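Side-chain contact in 3-dehydroquinate dehydratase (Thermus thermophilus, PDB 2UYG), which catalyses the trans-dehydration of 3-dehydroquinate to 3-dehydroshikimate through an enolate intermediate, the third step of chorismate biosynthesis: residues A[14-18]-A[19-23]. Residues are numbered along the deposited sequence; the frame is centred on the assembly and turned at random.
Sequences GRREP and EVYGR
The guanidinium of R16 lies over one face of the Y21 ring, nearer its phenolic rim than its centre, in an off-centre cation-pi contact with R16 CZ 3.9 Å from the ring centroid. The two planes are inclined by 33°. R16 NE sits 3.5 Å from Y21 CE1, while R16 NH2 extends to the phenolic end, 2.7 Å from Y21 OH. That last pair is close but not a hydrogen bond, since the hydroxyl stands over the guanidinium face and the angle is poor; the hydroxyl bonds instead to NH1 of R106. A bend at chi3 (-48°) turns the arginine head across the ring. On the opposite face of the Y21 ring, V20 CG1 lies 3.4 Å from the ring plane, displaced from the ring centre, so the phenol is held between a cation and a methyl group. The E17 side chain runs slantwise across V20, with E17 CG 3.2 Å from V20 CB. Where the loop closes, G14 CA makes a CH···O contact with R23 O at 3.5 Å. A leucine in place of Y21 would probably leave the R16 guanidinium without its aromatic face and R106 without its hydroxyl partner. Between strand 2-6 and helix 26-39, this loop illustrates how a short segment can bring two functional groups together: Y21 is the predicted proton acceptor and R16 the predicted transition-state stabilizer. With the predicted substrate-binding T101 beside the phenol and D86 of a neighbouring subunit packed against it, the pairing is consistent with the active site of a type II dehydroquinase, built at a subunit interface.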
# COMPACT_ATOMS: atom_id res chain seq x y z
N GLY A 14 -35.84 -4.54 10.30
CA GLY A 14 -37.24 -4.52 9.87
C GLY A 14 -37.38 -3.62 8.69
O GLY A 14 -37.66 -4.14 7.63
N ARG A 15 -37.11 -2.31 8.86
CA ARG A 15 -37.05 -1.30 7.76
C ARG A 15 -35.68 -0.99 7.04
O ARG A 15 -35.67 -0.58 5.87
CB ARG A 15 -37.58 0.03 8.28
CG ARG A 15 -38.97 -0.00 8.96
CD ARG A 15 -39.95 1.08 8.49
NE ARG A 15 -41.26 0.51 8.17
CZ ARG A 15 -41.72 0.21 6.94
NH1 ARG A 15 -41.01 0.43 5.82
NH2 ARG A 15 -42.95 -0.31 6.84
N ARG A 16 -34.53 -1.15 7.69
CA ARG A 16 -33.25 -0.98 6.93
C ARG A 16 -33.09 -2.15 5.99
O ARG A 16 -33.00 -3.24 6.48
CB ARG A 16 -32.01 -0.81 7.88
CG ARG A 16 -31.85 -1.84 8.96
CD ARG A 16 -30.62 -1.65 9.93
NE ARG A 16 -29.27 -1.38 9.38
CZ ARG A 16 -28.12 -1.78 9.92
NH1 ARG A 16 -28.09 -2.49 11.04
NH2 ARG A 16 -26.94 -1.44 9.38
N GLU A 17 -33.13 -1.93 4.66
CA GLU A 17 -33.20 -3.02 3.58
C GLU A 17 -34.40 -4.06 3.38
O GLU A 17 -35.47 -3.82 3.90
CB GLU A 17 -31.90 -3.78 3.58
CG GLU A 17 -31.39 -4.06 2.15
CD GLU A 17 -31.28 -2.85 1.19
OE1 GLU A 17 -30.11 -2.39 0.95
OE2 GLU A 17 -32.33 -2.40 0.64
N PRO A 18 -34.32 -5.06 2.46
CA PRO A 18 -34.90 -6.42 2.64
C PRO A 18 -34.02 -7.61 2.19
O PRO A 18 -34.34 -8.82 2.50
CB PRO A 18 -36.09 -6.40 1.63
CG PRO A 18 -35.37 -5.69 0.33
CD PRO A 18 -34.14 -4.82 1.00
N GLU A 19 -33.01 -7.31 1.36
CA GLU A 19 -32.14 -8.32 0.78
C GLU A 19 -30.86 -8.24 1.57
O GLU A 19 -30.19 -9.28 1.74
CB GLU A 19 -31.89 -8.07 -0.73
CG GLU A 19 -32.20 -9.27 -1.65
CD GLU A 19 -31.34 -10.52 -1.37
OE1 GLU A 19 -30.09 -10.43 -1.46
OE2 GLU A 19 -31.92 -11.61 -1.09
N VAL A 20 -30.51 -7.05 2.10
CA VAL A 20 -29.39 -6.97 3.08
C VAL A 20 -29.73 -7.63 4.41
O VAL A 20 -29.12 -8.64 4.70
CB VAL A 20 -28.73 -5.55 3.25
CG1 VAL A 20 -27.61 -5.61 4.25
CG2 VAL A 20 -28.14 -5.09 1.95
N TYR A 21 -30.68 -7.14 5.20
CA TYR A 21 -30.86 -7.64 6.58
C TYR A 21 -31.99 -8.68 6.91
O TYR A 21 -31.78 -9.57 7.78
CB TYR A 21 -30.94 -6.47 7.53
CG TYR A 21 -29.68 -5.67 7.58
CD1 TYR A 21 -29.58 -4.44 6.92
CD2 TYR A 21 -28.57 -6.14 8.27
CE1 TYR A 21 -28.39 -3.68 6.93
CE2 TYR A 21 -27.37 -5.38 8.30
CZ TYR A 21 -27.29 -4.16 7.64
OH TYR A 21 -26.12 -3.39 7.68
N GLY A 22 -33.12 -8.60 6.20
CA GLY A 22 -34.29 -9.43 6.45
C GLY A 22 -35.47 -8.60 6.97
O GLY A 22 -35.45 -7.39 6.97
N ARG A 23 -36.52 -9.28 7.44
CA ARG A 23 -37.72 -8.58 7.88
C ARG A 23 -37.82 -8.60 9.41
O ARG A 23 -38.54 -7.79 9.99
CB ARG A 23 -38.99 -9.15 7.19
CG ARG A 23 -39.17 -10.73 7.18
CD ARG A 23 -39.85 -11.33 5.84
NE ARG A 23 -41.28 -11.00 5.75
CZ ARG A 23 -42.21 -11.65 5.03
NH1 ARG A 23 -41.91 -12.72 4.29
NH2 ARG A 23 -43.47 -11.23 5.05